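PDB 1KKO: 3-methylaspartate ammonia-lyase from Citrobacter amalonaticus, which catalyses the reversible, magnesium-dependent anti elimination of ammonia from L-threo-3-methylaspartate, giving mesaconate in a pathway of glutamate degradation. Local coordinates for residues Leu138-Ala141 / Thr142-Ser146; Thr151-Val154 / Cys155-Gln159; Ser219-Ile222 / Leu223-Ser227. All coordinates share one frame; numbering follows the deposited sequence.

Interaction 1 of 3, residues Leu138-Ala141 / Thr142-Ser146; sequences LLDA and TALAS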
loop_
_atom_site.group_PDB
_atom_site.type_symbol
_atom_site.label_atom_id
_atom_site.label_comp_id
_atom_site.label_asym_id
_atom_site.label_seq_id
_atom_site.Cartn_x
_atom_site.Cartn_y
_atom_site.Cartn_z
ATOM N N LEU A 138 0.053 -13.131 -17.701
ATOM C CA LEU A 138 -0.561 -14.097 -18.608
ATOM C C LEU A 138 -1.926 -14.547 -18.110
ATOM O O LEU A 138 -2.826 -14.777 -18.920
ATOM C CB LEU A 138 0.363 -15.293 -18.833
ATOM C CG LEU A 138 1.587 -14.924 -19.669
ATOM C CD1 LEU A 138 2.672 -15.949 -19.464
ATOM C CD2 LEU A 138 1.227 -14.781 -21.146
ATOM N N LEU A 139 -2.093 -14.665 -16.794
ATOM C CA LEU A 139 -3.381 -14.998 -16.218
ATOM C C LEU A 139 -4.348 -13.851 -16.448
ATOM O O LEU A 139 -5.488 -14.041 -16.858
ATOM C CB LEU A 139 -3.256 -15.289 -14.728
ATOM C CG LEU A 139 -4.581 -15.624 -14.030
ATOM C CD1 LEU A 139 -5.283 -16.843 -14.624
ATOM C CD2 LEU A 139 -4.359 -15.832 -12.536
ATOM N N ASP A 140 -3.872 -12.634 -16.191
ATOM C CA ASP A 140 -4.689 -11.459 -16.413
ATOM C C ASP A 140 -5.048 -11.348 -17.900
ATOM O O ASP A 140 -6.165 -10.930 -18.228
ATOM C CB ASP A 140 -3.933 -10.210 -15.939
ATOM C CG ASP A 140 -4.832 -9.037 -15.632
ATOM O OD1 ASP A 140 -5.946 -9.234 -15.076
ATOM O OD2 ASP A 140 -4.415 -7.882 -15.871
ATOM N N ALA A 141 -4.118 -11.708 -18.788
ATOM C CA ALA A 141 -4.384 -11.669 -20.235
ATOM C C ALA A 141 -5.506 -12.633 -20.638
ATOM O O ALA A 141 -6.419 -12.262 -21.355
ATOM C CB ALA A 141 -3.143 -11.953 -21.014
ATOM N N THR A 142 -5.444 -13.860 -20.144
ATOM C CA THR A 142 -6.478 -14.838 -20.448
ATOM C C THR A 142 -7.822 -14.346 -19.945
ATOM O O THR A 142 -8.848 -14.459 -20.631
ATOM C CB THR A 142 -6.093 -16.183 -19.839
ATOM O OG1 THR A 142 -4.890 -16.643 -20.460
ATOM C CG2 THR A 142 -7.152 -17.254 -20.121
ATOM N N ALA A 143 -7.828 -13.751 -18.758
ATOM C CA ALA A 143 -9.037 -13.171 -18.204
ATOM C C ALA A 143 -9.610 -12.059 -19.096
ATOM O O ALA A 143 -10.771 -12.104 -19.510
ATOM C CB ALA A 143 -8.762 -12.634 -16.812
ATOM N N LEU A 144 -8.778 -11.080 -19.421
ATOM C CA LEU A 144 -9.206 -9.916 -20.201
ATOM C C LEU A 144 -9.563 -10.265 -21.645
ATOM O O LEU A 144 -10.312 -9.539 -22.300
ATOM C CB LEU A 144 -8.124 -8.834 -20.170
ATOM C CG LEU A 144 -7.993 -8.118 -18.824
ATOM C CD1 LEU A 144 -6.656 -7.394 -18.731
ATOM C CD2 LEU A 144 -9.164 -7.158 -18.596
ATOM N N ALA A 145 -9.020 -11.364 -22.139
ATOM C CA ALA A 145 -9.295 -11.838 -23.494
ATOM C C ALA A 145 -10.656 -12.497 -23.595
ATOM O O ALA A 145 -11.210 -12.599 -24.684
ATOM C CB ALA A 145 -8.252 -12.837 -23.893
ATOM N N SER A 146 -11.200 -12.936 -22.469
ATOM C CA SER A 146 -12.398 -13.778 -22.459
ATOM C C SER A 146 -13.546 -13.325 -21.572
ATOM O O SER A 146 -14.496 -14.090 -21.357
ATOM C CB SER A 146 -11.986 -15.177 -22.030
ATOM O OG SER A 146 -11.435 -15.160 -20.719
#
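D140 and L144, one helical turn apart, make the direct side-chain meeting in 138-146. Their side chains slant across one another, and D140 OD2 comes 3.7 Å from L144 CD1, a van der Waals approach of a carboxylate oxygen to a methyl group. With L144 CG anti to the carbonyl carbon (chi1 -72°), the leucine folds back over the preceding turn, where its CG lies 3.4 Å from D140 O. A145 CB, placed by the helix backbone, rests 3.2 Å from A141 O.

Four successive i to i+4 backbone hydrogen bonds join the two halves; L144 N to D140 O is 2.9 Å and nearly straight at the hydrogen (165°), whereas A145 N to A141 O, of the same length, is more bent (140°). This is the C-terminal part of helix 128-146, in the N-terminal domain that accompanies the barrel in members of the enolase superfamily. L138, A141 and L144 face strands 47-59 and 64-69 of that domain, while L139, T142 and A143 turn to helix 150-157.

Polar side chains are tied down chiefly by partners beyond the helix. The buried D140 carboxylate divides its oxygens, OD1 forming a salt bridge with K150 and OD2 accepting from the backbone N of V66, an arrangement that would probably favour its charged form. T142 OG1 bonds to V106 O and also lies 3.2 Å from L138 O. Near the helix end, S146 OG reaches back to donate to T142 O at 2.7 Å and also bonds R148 NE.

Interaction 2 of 3, residues Thr151-Val154 / Cys155-Gln159; sequences TEVV and CDEWQ
V154 and W158 lie with their side chains running obliquely across each other, V154 CG1 touching the six-membered ring of the indole at CE3, 3.7 Å away. The same corner of the ring turns its edge to the backbone: V154 O sits near the indole plane, 3.3 Å from CE3, while also accepting the W158 N hydrogen bond at 3.0 Å. Beyond the helix, W158 NE1 bonds D343 OD1 and the ring packs on helix 339-351 of the barrel domain.

V153 and E157 instead lie side by side and point the same way, with V153 CG1 3.8 Å from E157 OE2. The glutamate chain is extended past CG, and its two oxygens accept from the backbone N atoms of F109 and L110. Helix 150-157 ends just here in a Schellman motif, Q159 taking positive phi (54°). C155 SG, 3.5 Å from T151 O, is joined to C162 by a disulfide that ties the helix to the chain leading into the barrel.

On the more exposed face D156 folds back over E152 O, and a water donates to both D156 OD1 (2.7 Å) and E152 O (3.2 Å); D156 OD2 forms a salt bridge with R148.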
loop_
_atom_site.group_PDB
_atom_site.type_symbol
_atom_site.label_atom_id
_atom_site.label_comp_id
_atom_site.label_asym_id
_atom_site.label_seq_id
_atom_site.Cartn_x
_atom_site.Cartn_y
_atom_site.Cartn_z
ATOM N N THR A 151 -9.862 -15.136 -11.203
ATOM C CA THR A 151 -10.295 -16.265 -10.386
ATOM C C THR A 151 -11.009 -17.303 -11.240
ATOM O O THR A 151 -10.836 -18.510 -11.043
ATOM C CB THR A 151 -11.254 -15.810 -9.269
ATOM O OG1 THR A 151 -12.408 -15.166 -9.808
ATOM C CG2 THR A 151 -10.677 -14.788 -8.437
ATOM N N GLU A 152 -11.853 -16.835 -12.152
ATOM C CA GLU A 152 -12.643 -17.734 -13.001
ATOM C C GLU A 152 -11.761 -18.512 -13.950
ATOM O O GLU A 152 -12.032 -19.681 -14.248
ATOM C CB GLU A 152 -13.690 -16.937 -13.778
ATOM C CG GLU A 152 -14.779 -16.374 -12.887
ATOM C CD GLU A 152 -15.785 -15.556 -13.658
ATOM O OE1 GLU A 152 -15.369 -14.677 -14.427
ATOM O OE2 GLU A 152 -16.996 -15.810 -13.511
ATOM N N VAL A 153 -10.712 -17.896 -14.453
ATOM C CA VAL A 153 -9.811 -18.598 -15.343
ATOM C C VAL A 153 -9.186 -19.763 -14.594
ATOM O O VAL A 153 -9.074 -20.870 -15.138
ATOM C CB VAL A 153 -8.701 -17.672 -15.883
ATOM C CG1 VAL A 153 -7.678 -18.466 -16.673
ATOM C CG2 VAL A 153 -9.287 -16.565 -16.749
ATOM N N VAL A 154 -8.780 -19.530 -13.347
ATOM C CA VAL A 154 -8.172 -20.582 -12.548
ATOM C C VAL A 154 -9.197 -21.682 -12.309
ATOM O O VAL A 154 -8.915 -22.863 -12.505
ATOM C CB VAL A 154 -7.623 -20.052 -11.216
ATOM C CG1 VAL A 154 -7.063 -21.197 -10.376
ATOM C CG2 VAL A 154 -6.538 -19.020 -11.460
ATOM N N CYS A 155 -10.397 -21.316 -11.900
ATOM C CA CYS A 155 -11.410 -22.351 -11.661
ATOM C C CYS A 155 -11.715 -23.152 -12.924
ATOM O O CYS A 155 -11.950 -24.365 -12.855
ATOM C CB CYS A 155 -12.682 -21.748 -11.128
ATOM S SG CYS A 155 -12.505 -21.099 -9.463
ATOM N N ASP A 156 -11.751 -22.492 -14.072
ATOM C CA ASP A 156 -12.016 -23.196 -15.323
ATOM C C ASP A 156 -10.886 -24.154 -15.695
ATOM O O ASP A 156 -11.143 -25.317 -16.022
ATOM C CB ASP A 156 -12.225 -22.206 -16.466
ATOM C CG ASP A 156 -13.561 -21.504 -16.410
ATOM O OD1 ASP A 156 -14.473 -21.945 -15.677
ATOM O OD2 ASP A 156 -13.783 -20.484 -17.095
ATOM N N GLU A 157 -9.638 -23.698 -15.657
ATOM C CA GLU A 157 -8.520 -24.519 -16.111
ATOM C C GLU A 157 -8.120 -25.619 -15.137
ATOM O O GLU A 157 -7.523 -26.608 -15.548
ATOM C CB GLU A 157 -7.327 -23.641 -16.494
ATOM C CG GLU A 157 -7.674 -22.723 -17.655
ATOM C CD GLU A 157 -6.482 -22.153 -18.400
ATOM O OE1 GLU A 157 -5.364 -22.684 -18.265
ATOM O OE2 GLU A 157 -6.667 -21.163 -19.139
ATOM N N TRP A 158 -8.445 -25.458 -13.865
ATOM C CA TRP A 158 -8.172 -26.490 -12.868
ATOM C C TRP A 158 -9.449 -27.237 -12.522
ATOM O O TRP A 158 -9.442 -28.108 -11.657
ATOM C CB TRP A 158 -7.588 -25.885 -11.591
ATOM C CG TRP A 158 -6.120 -25.748 -11.599
ATOM C CD1 TRP A 158 -5.224 -26.591 -11.023
ATOM C CD2 TRP A 158 -5.357 -24.695 -12.200
ATOM N NE1 TRP A 158 -3.946 -26.124 -11.214
ATOM C CE2 TRP A 158 -4.001 -24.962 -11.937
ATOM C CE3 TRP A 158 -5.683 -23.540 -12.918
ATOM C CZ2 TRP A 158 -2.979 -24.130 -12.377
ATOM C CZ3 TRP A 158 -4.662 -22.714 -13.355
ATOM C CH2 TRP A 158 -3.333 -23.009 -13.080
ATOM N N GLN A 159 -10.542 -26.889 -13.190
ATOM C CA GLN A 159 -11.817 -27.563 -12.955
ATOM C C GLN A 159 -12.174 -27.516 -11.470
ATOM O O GLN A 159 -12.322 -28.561 -10.817
ATOM C CB GLN A 159 -11.760 -29.011 -13.470
ATOM C CG GLN A 159 -11.596 -29.103 -14.977
ATOM C CD GLN A 159 -11.475 -30.526 -15.505
ATOM O OE1 GLN A 159 -11.307 -30.725 -16.705
ATOM N NE2 GLN A 159 -11.563 -31.512 -14.617
HETATM O O HOH W 1 -15.131 -20.106 -13.760
#

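Interaction 3 of 3, residues Ser219-Ile222 / Leu223-Ser227; sequences SDRI and LSLRS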
loop_
_atom_site.group_PDB
_atom_site.type_symbol
_atom_site.label_atom_id
_atom_site.label_comp_id
_atom_site.label_asym_id
_atom_site.label_seq_id
_atom_site.Cartn_x
_atom_site.Cartn_y
_atom_site.Cartn_z
ATOM N N SER A 219 -2.872 -11.569 23.593
ATOM C CA SER A 219 -4.225 -12.040 23.862
ATOM C C SER A 219 -4.974 -11.066 24.787
ATOM O O SER A 219 -6.158 -10.807 24.587
ATOM C CB SER A 219 -4.227 -13.459 24.414
ATOM O OG SER A 219 -3.445 -13.551 25.577
ATOM N N ASP A 220 -4.281 -10.518 25.782
ATOM C CA ASP A 220 -4.892 -9.512 26.657
ATOM C C ASP A 220 -5.379 -8.309 25.839
ATOM O O ASP A 220 -6.480 -7.805 26.053
ATOM C CB ASP A 220 -3.888 -9.001 27.699
ATOM C CG ASP A 220 -3.840 -9.850 28.960
ATOM O OD1 ASP A 220 -4.758 -10.658 29.188
ATOM O OD2 ASP A 220 -2.901 -9.753 29.773
ATOM N N ARG A 221 -4.549 -7.851 24.902
ATOM C CA ARG A 221 -4.867 -6.670 24.111
ATOM C C ARG A 221 -6.099 -6.907 23.261
ATOM O O ARG A 221 -6.973 -6.050 23.164
ATOM C CB ARG A 221 -3.690 -6.299 23.212
ATOM C CG ARG A 221 -3.765 -4.900 22.642
ATOM C CD ARG A 221 -3.596 -3.812 23.697
ATOM N NE ARG A 221 -3.455 -2.488 23.110
ATOM C CZ ARG A 221 -3.442 -1.363 23.805
ATOM N NH1 ARG A 221 -3.561 -1.386 25.131
ATOM N NH2 ARG A 221 -3.319 -0.205 23.179
ATOM N N ILE A 222 -6.152 -8.075 22.633
ATOM C CA ILE A 222 -7.292 -8.460 21.813
ATOM C C ILE A 222 -8.560 -8.516 22.660
ATOM O O ILE A 222 -9.574 -7.934 22.291
ATOM C CB ILE A 222 -7.026 -9.814 21.115
ATOM C CG1 ILE A 222 -5.945 -9.650 20.040
ATOM C CG2 ILE A 222 -8.307 -10.370 20.508
ATOM C CD1 ILE A 222 -5.302 -10.961 19.623
ATOM N N LEU A 223 -8.494 -9.211 23.793
ATOM C CA LEU A 223 -9.663 -9.355 24.656
ATOM C C LEU A 223 -10.097 -8.015 25.252
ATOM O O LEU A 223 -11.289 -7.792 25.462
ATOM C CB LEU A 223 -9.404 -10.399 25.751
ATOM C CG LEU A 223 -9.212 -11.829 25.225
ATOM C CD1 LEU A 223 -8.769 -12.769 26.338
ATOM C CD2 LEU A 223 -10.483 -12.335 24.566
ATOM N N SER A 224 -9.145 -7.116 25.487
ATOM C CA SER A 224 -9.446 -5.792 26.043
ATOM C C SER A 224 -10.036 -4.816 25.018
ATOM O O SER A 224 -11.025 -4.135 25.294
ATOM C CB SER A 224 -8.177 -5.171 26.630
ATOM O OG SER A 224 -8.425 -3.857 27.101
ATOM N N LEU A 225 -9.425 -4.747 23.837
ATOM C CA LEU A 225 -9.804 -3.755 22.829
ATOM C C LEU A 225 -10.953 -4.142 21.895
ATOM O O LEU A 225 -11.603 -3.266 21.323
ATOM C CB LEU A 225 -8.580 -3.383 21.980
ATOM C CG LEU A 225 -7.610 -2.357 22.566
ATOM C CD1 LEU A 225 -7.066 -2.802 23.905
ATOM C CD2 LEU A 225 -6.480 -2.101 21.578
ATOM N N ARG A 226 -11.213 -5.434 21.721
ATOM C CA ARG A 226 -12.231 -5.848 20.756
ATOM C C ARG A 226 -13.600 -5.244 21.070
ATOM O O ARG A 226 -13.995 -5.150 22.236
ATOM C CB ARG A 226 -12.325 -7.366 20.667
ATOM C CG ARG A 226 -12.888 -8.039 21.897
ATOM C CD ARG A 226 -12.876 -9.544 21.801
ATOM N NE ARG A 226 -13.302 -10.163 23.050
ATOM C CZ ARG A 226 -13.348 -11.470 23.261
ATOM N NH1 ARG A 226 -12.997 -12.323 22.309
ATOM N NH2 ARG A 226 -13.750 -11.930 24.440
ATOM N N SER A 227 -14.316 -4.855 20.017
ATOM C CA SER A 227 -15.627 -4.212 20.149
ATOM C C SER A 227 -16.782 -5.197 20.370
ATOM O O SER A 227 -17.908 -4.781 20.646
ATOM C CB SER A 227 -15.914 -3.329 18.926
ATOM O OG SER A 227 -16.011 -4.093 17.736
#
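R221 and L225 make the main side-chain contact between 219-222 and 223-227. The leucine lies over one face of the guanidinium group, toward its rim, with L225 CD2 3.4 Å from R221 NE, and its other methyl, CD1, is 3.6 Å from R221 CD. The arginine gets there by setting CG anti to the backbone N (chi1 -164°) and then bending at chi2 (68°), which carries its guanidinium across the leucine one turn on. Polar bonds fix the group further: R221 NE forms a salt bridge with D182 and NH1 another with D30 of the second subunit; I33 of that subunit packs against L225. This end of the helix therefore contributes to the dimer interface. I222, buried, fills the inner side against I185, Y231, P233 and L268.

Helix 209-225 belongs to the TIM barrel, lying in the crossover from strand 191-194 to the neighbouring parallel strand 234-238. Regular i to i+4 bonds run to its end, from L223 N to S219 O at 2.9 Å through to R226 N to I222 O at 3.0 Å, where R226 is the first residue to leave helical geometry.

The opposite character appears at S224, which is exposed and meets the earlier turn mainly through its CB, 3.2 Å from D220 O. L223 is only partly covered; its CG lies 3.3 Å from S219 O, and one of its methyls, CD2, rests over a face of the R226 guanidinium. R226 runs extended from CG to NE, its CG wedged between backbone N and carbonyl carbon and 3.3 Å from I222 O, and NH1 bonds Y231 O. D220, partly exposed, forms a salt bridge with R216 and a hydrogen bond with Q266.

Overall arrangement
Interactions 1 and 2 lie on successive helices of the N-terminal family region, their centres 12 Å apart, and V153 of interaction 2 packs against L139, T142 and A143 of interaction 1. Interaction 1 is the most buried, mixing alanines and leucines with a carboxylate probably balanced by a lysine of the same chain. Interaction 2 is half buried, with a water-bridged face, and reaches across to barrel helices through W158 and V154. Interaction 3 lies about 40 Å from interaction 2, centre to centre, on the outer layer of the TIM barrel; there leucine methyls lie over arginine guanidinium faces, and one salt bridge is made with the second subunit, whereas interactions 1 and 2 touch no other chain.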